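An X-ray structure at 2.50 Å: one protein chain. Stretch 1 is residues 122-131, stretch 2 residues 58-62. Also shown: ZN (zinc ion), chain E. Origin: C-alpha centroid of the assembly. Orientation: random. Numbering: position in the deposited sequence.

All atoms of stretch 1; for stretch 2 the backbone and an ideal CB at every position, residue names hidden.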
ATOM      1  N   LEU A 122      -8.100  -6.750  33.623  1.00 55.63           N
ATOM      2  CA  LEU A 122      -6.842  -6.017  33.450  1.00 56.97           C
ATOM      3  C   LEU A 122      -6.179  -5.842  34.823  1.00 57.32           C
ATOM      4  O   LEU A 122      -6.860  -5.682  35.836  1.00 61.02           O
ATOM      5  CB  LEU A 122      -7.091  -4.642  32.809  1.00 54.27           C
ATOM      6  CG  LEU A 122      -7.692  -4.606  31.396  1.00 52.65           C
ATOM      7  CD1 LEU A 122      -7.759  -3.164  30.909  1.00 46.41           C
ATOM      8  CD2 LEU A 122      -6.854  -5.443  30.439  1.00 45.02           C
ATOM      9  N   HIS A 123      -4.851  -5.866  34.849  1.00 54.58           N
ATOM     10  CA  HIS A 123      -4.115  -5.747  36.097  1.00 50.83           C
ATOM     11  C   HIS A 123      -4.218  -4.379  36.770  1.00 48.94           C
ATOM     12  O   HIS A 123      -3.210  -3.774  37.131  1.00 45.36           O
ATOM     13  CB  HIS A 123      -2.647  -6.122  35.862  1.00 50.28           C
ATOM     14  CG  HIS A 123      -2.458  -7.520  35.359  1.00 48.61           C
ATOM     15  ND1 HIS A 123      -2.143  -7.805  34.048  1.00 48.58           N
ATOM     16  CD2 HIS A 123      -2.604  -8.716  35.977  1.00 47.84           C
ATOM     17  CE1 HIS A 123      -2.108  -9.115  33.878  1.00 48.30           C
ATOM     18  NE2 HIS A 123      -2.386  -9.691  35.033  1.00 47.14           N
ATOM     19  N   ILE A 124      -5.437  -3.897  36.969  1.00 51.00           N
ATOM     20  CA  ILE A 124      -5.606  -2.599  37.603  1.00 52.97           C
ATOM     21  C   ILE A 124      -5.490  -2.661  39.123  1.00 52.10           C
ATOM     22  O   ILE A 124      -5.034  -1.712  39.751  1.00 51.67           O
ATOM     23  CB  ILE A 124      -6.953  -1.954  37.193  1.00 54.63           C
ATOM     24  CG1 ILE A 124      -6.966  -1.737  35.672  1.00 50.31           C
ATOM     25  CG2 ILE A 124      -7.156  -0.625  37.934  1.00 54.52           C
ATOM     26  CD1 ILE A 124      -8.071  -0.830  35.176  1.00 48.72           C
ATOM     27  N   LYS A 125      -5.882  -3.782  39.720  1.00 52.67           N
ATOM     28  CA  LYS A 125      -5.789  -3.915  41.171  1.00 54.33           C
ATOM     29  C   LYS A 125      -4.353  -3.792  41.702  1.00 48.70           C
ATOM     30  O   LYS A 125      -4.061  -2.905  42.494  1.00 50.01           O
ATOM     31  CB  LYS A 125      -6.375  -5.253  41.638  1.00 59.45           C
ATOM     32  CG  LYS A 125      -6.416  -5.401  43.165  1.00 70.79           C
ATOM     33  CD  LYS A 125      -6.203  -6.845  43.643  1.00 74.74           C
ATOM     34  CE  LYS A 125      -4.744  -7.313  43.492  1.00 78.25           C
ATOM     35  NZ  LYS A 125      -3.752  -6.558  44.331  1.00 74.75           N
ATOM     36  N   PRO A 126      -3.439  -4.676  41.270  1.00 45.68           N
ATOM     37  CA  PRO A 126      -2.053  -4.619  41.746  1.00 43.55           C
ATOM     38  C   PRO A 126      -1.324  -3.290  41.570  1.00 44.18           C
ATOM     39  O   PRO A 126      -0.169  -3.159  41.978  1.00 41.46           O
ATOM     40  CB  PRO A 126      -1.379  -5.758  40.984  1.00 44.94           C
ATOM     41  CG  PRO A 126      -2.180  -5.853  39.728  1.00 40.96           C
ATOM     42  CD  PRO A 126      -3.585  -5.711  40.232  1.00 41.91           C
ATOM     43  N   LEU A 127      -1.995  -2.311  40.969  1.00 45.03           N
ATOM     44  CA  LEU A 127      -1.397  -1.001  40.763  1.00 42.41           C
ATOM     45  C   LEU A 127      -1.646  -0.107  41.976  1.00 45.68           C
ATOM     46  O   LEU A 127      -0.721   0.544  42.480  1.00 42.29           O
ATOM     47  CB  LEU A 127      -1.976  -0.345  39.505  1.00 43.81           C
ATOM     48  CG  LEU A 127      -1.329   0.954  38.984  1.00 46.13           C
ATOM     49  CD1 LEU A 127      -1.775   2.136  39.800  1.00 49.05           C
ATOM     50  CD2 LEU A 127       0.184   0.831  39.031  1.00 43.01           C
ATOM     51  N   LEU A 128      -2.897  -0.079  42.433  1.00 47.50           N
ATOM     52  CA  LEU A 128      -3.298   0.732  43.582  1.00 49.40           C
ATOM     53  C   LEU A 128      -2.278   0.712  44.722  1.00 51.45           C
ATOM     54  O   LEU A 128      -1.738   1.751  45.098  1.00 49.28           O
ATOM     55  CB  LEU A 128      -4.658   0.270  44.120  1.00 46.99           C
ATOM     56  CG  LEU A 128      -5.849   0.282  43.166  1.00 45.90           C
ATOM     57  CD1 LEU A 128      -7.094   0.011  43.975  1.00 43.60           C
ATOM     58  CD2 LEU A 128      -5.975   1.632  42.453  1.00 49.37           C
ATOM     59  N   PRO A 129      -1.991  -0.476  45.280  1.00 51.36           N
ATOM     60  CA  PRO A 129      -1.023  -0.526  46.373  1.00 49.14           C
ATOM     61  C   PRO A 129       0.347   0.056  46.031  1.00 49.48           C
ATOM     62  O   PRO A 129       1.070   0.496  46.918  1.00 57.20           O
ATOM     63  CB  PRO A 129      -0.973  -2.012  46.721  1.00 45.25           C
ATOM     64  CG  PRO A 129      -1.265  -2.669  45.417  1.00 50.20           C
ATOM     65  CD  PRO A 129      -2.394  -1.834  44.879  1.00 48.66           C
ATOM     66  N   ARG A 130       0.710   0.070  44.756  1.00 52.21           N
ATOM     67  CA  ARG A 130       2.012   0.621  44.363  1.00 51.92           C
ATOM     68  C   ARG A 130       2.021   2.142  44.362  1.00 50.51           C
ATOM     69  O   ARG A 130       3.084   2.759  44.412  1.00 50.85           O
ATOM     70  CB  ARG A 130       2.412   0.143  42.963  1.00 48.64           C
ATOM     71  CG  ARG A 130       2.759  -1.324  42.873  1.00 45.65           C
ATOM     72  CD  ARG A 130       3.169  -1.664  41.471  1.00 42.82           C
ATOM     73  NE  ARG A 130       4.393  -0.977  41.072  1.00 45.63           N
ATOM     74  CZ  ARG A 130       4.796  -0.877  39.809  1.00 50.52           C
ATOM     75  NH1 ARG A 130       4.062  -1.418  38.842  1.00 51.46           N
ATOM     76  NH2 ARG A 130       5.929  -0.250  39.509  1.00 46.81           N
ATOM     77  N   VAL A 131       0.837   2.741  44.300  1.00 52.28           N
ATOM     78  CA  VAL A 131       0.728   4.191  44.259  1.00 53.14           C
ATOM     79  C   VAL A 131       0.623   4.850  45.628  1.00 56.61           C
ATOM     80  O   VAL A 131      -0.259   4.532  46.427  1.00 55.54           O
ATOM     81  CB  VAL A 131      -0.485   4.633  43.398  1.00 52.87           C
ATOM     82  CG1 VAL A 131      -0.569   6.162  43.351  1.00 52.96           C
ATOM     83  CG2 VAL A 131      -0.359   4.065  41.989  1.00 43.88           C
ATOM     84  N   UNK A  58       5.297 -10.083  39.131  1.00 52.85           N
ATOM     85  CA  UNK A  58       4.279  -9.993  40.180  1.00 53.15           C
ATOM     86  C   UNK A  58       3.945  -8.558  40.614  1.00 55.63           C
ATOM     87  O   UNK A  58       2.796  -8.262  40.949  1.00 57.45           O
ATOM     88  CB  UNK A  58       4.746 -10.788  41.401  1.00 53.15           C
ATOM     89  N   UNK A  59       4.950  -7.682  40.611  1.00 56.10           N
ATOM     90  CA  UNK A  59       4.779  -6.279  41.010  1.00 56.81           C
ATOM     91  C   UNK A  59       4.057  -5.535  39.895  1.00 55.85           C
ATOM     92  O   UNK A  59       2.855  -5.262  39.981  1.00 53.36           O
ATOM     93  CB  UNK A  59       6.126  -5.621  41.316  1.00 56.81           C
ATOM     94  N   UNK A  60       4.820  -5.166  38.873  1.00 52.14           N
ATOM     95  CA  UNK A  60       4.263  -4.531  37.692  1.00 49.86           C
ATOM     96  C   UNK A  60       4.095  -5.815  36.911  1.00 49.77           C
ATOM     97  O   UNK A  60       4.631  -6.837  37.329  1.00 57.62           O
ATOM     98  CB  UNK A  60       5.121  -3.450  37.033  1.00 49.86           C
ATOM     99  N   UNK A  61       3.378  -5.814  35.803  1.00 42.58           N
ATOM    100  CA  UNK A  61       3.249  -7.072  35.090  1.00 35.79           C
ATOM    101  C   UNK A  61       3.995  -7.084  33.764  1.00 38.57           C
ATOM    102  O   UNK A  61       3.502  -7.561  32.738  1.00 30.31           O
ATOM    103  CB  UNK A  61       1.769  -7.378  34.848  1.00 35.79           C
ATOM    104  N   UNK A  62       5.207  -6.542  33.814  1.00 39.04           N
ATOM    105  CA  UNK A  62       6.091  -6.485  32.661  1.00 44.20           C
ATOM    106  C   UNK A  62       6.696  -7.881  32.513  1.00 44.50           C
ATOM    107  O   UNK A  62       6.958  -8.551  33.506  1.00 48.82           O
ATOM    108  CB  UNK A  62       7.167  -5.409  32.819  1.00 44.20           C
TER
HETATM  109 ZN    ZN E 230       8.294  -5.401  37.409  1.00 24.16          ZN

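Position 58 sets few terms. Its CA-to-CB bond points away from stretch 1, and nothing of that stretch lies within 5.5 Å of the ideal CB. Phi near -69° and psi near -35° suit most residues, and phi also lies where a proline ring would hold it, so many side chains would fit. The deposited residue is Pro58, which makes no contact with stretch 1.

At position 59 the bond runs sideways, and the ideal CB sits 4.9 Å from Arg130 CD. What stretch 1 offers here is the flank of Arg130, whose flat guanidinium can be covered by an aliphatic group without any need for a polar partner. A branched or medium-sized apolar side chain would do this. Ile59 is found: its CG2 lies over one face of the guanidinium, 3.6 Å from Arg130 NE, while the end of the side chain leads away.

Position 60 is tight on one side and rich in chemistry on the other. The ideal CB falls 2.9 Å from Arg130 NH1, a clash in that idealised placement, so bulk directed at the arginine would be unwelcome. The zinc ion lies in reach on another side, which favours a ligand; cysteine is the compact choice, with histidine or aspartate conceivable. Cys60 fills the place with chi1 in the p well, its SG 1.9 Å from ZN, the other three ligand atoms coming from elsewhere in the structure. The actual CB remains close to the arginine, 3.1 Å from Arg130 NH1, and no hydrogen bond links the two stretches.

Position 61 faces stretch 1 most plainly. Its bond points toward it, the ideal CB is 4.0 Å from His123 ND1, and the imidazole face and the ring of Pro126 offer a broad, largely flat surface. An aromatic residue would exploit both; a large aliphatic one could cover part. Phe61 answers with an offset stack on His123, centroids 4.0 Å apart and planes only 12° from parallel. The offset places each CB over the other ring: Phe61 CB is 4.3 Å from the His123 centroid and His123 CB 4.2 Å from the Phe61 centroid, both CH-pi contacts. Farther along, Phe61 CE1 packs against Pro126 CG at 3.2 Å, a very close apolar contact.

Position 62 is out of reach, with nothing of stretch 1 within 5.5 Å of its ideal CB, so this contact scarcely restricts it. Asn62 occupies it.

Stretch 2 (58-62) PICFN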
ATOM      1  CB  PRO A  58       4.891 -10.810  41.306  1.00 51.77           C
ATOM      2  CG  PRO A  58       6.357 -10.494  41.165  1.00 51.23           C
ATOM      3  CD  PRO A  58       6.564 -10.612  39.669  1.00 53.53           C
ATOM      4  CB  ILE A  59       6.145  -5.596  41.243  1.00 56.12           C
ATOM      5  CG1 ILE A  59       6.998  -6.430  42.209  1.00 52.91           C
ATOM      6  CG2 ILE A  59       5.927  -4.175  41.743  1.00 55.99           C
ATOM      7  CD1 ILE A  59       6.290  -6.846  43.497  1.00 44.89           C
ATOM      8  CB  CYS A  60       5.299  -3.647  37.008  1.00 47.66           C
ATOM      9  SG  CYS A  60       6.823  -4.519  36.561  1.00 41.85           S
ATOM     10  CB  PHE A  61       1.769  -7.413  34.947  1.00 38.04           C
ATOM     11  CG  PHE A  61       1.130  -7.764  36.260  1.00 43.94           C
ATOM     12  CD1 PHE A  61       1.010  -6.801  37.266  1.00 45.17           C
ATOM     13  CD2 PHE A  61       0.753  -9.072  36.541  1.00 43.20           C
ATOM     14  CE1 PHE A  61       0.535  -7.140  38.527  1.00 46.63           C
ATOM     15  CE2 PHE A  61       0.273  -9.425  37.803  1.00 48.31           C
ATOM     16  CZ  PHE A  61       0.166  -8.457  38.800  1.00 49.65           C
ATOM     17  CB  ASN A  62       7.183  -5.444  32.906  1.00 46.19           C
ATOM     18  CG  ASN A  62       8.014  -5.181  31.680  1.00 50.24           C
ATOM     19  OD1 ASN A  62       7.481  -5.007  30.583  1.00 54.23           O
ATOM     20  ND2 ASN A  62       9.328  -5.137  31.854  1.00 55.34           N
TER
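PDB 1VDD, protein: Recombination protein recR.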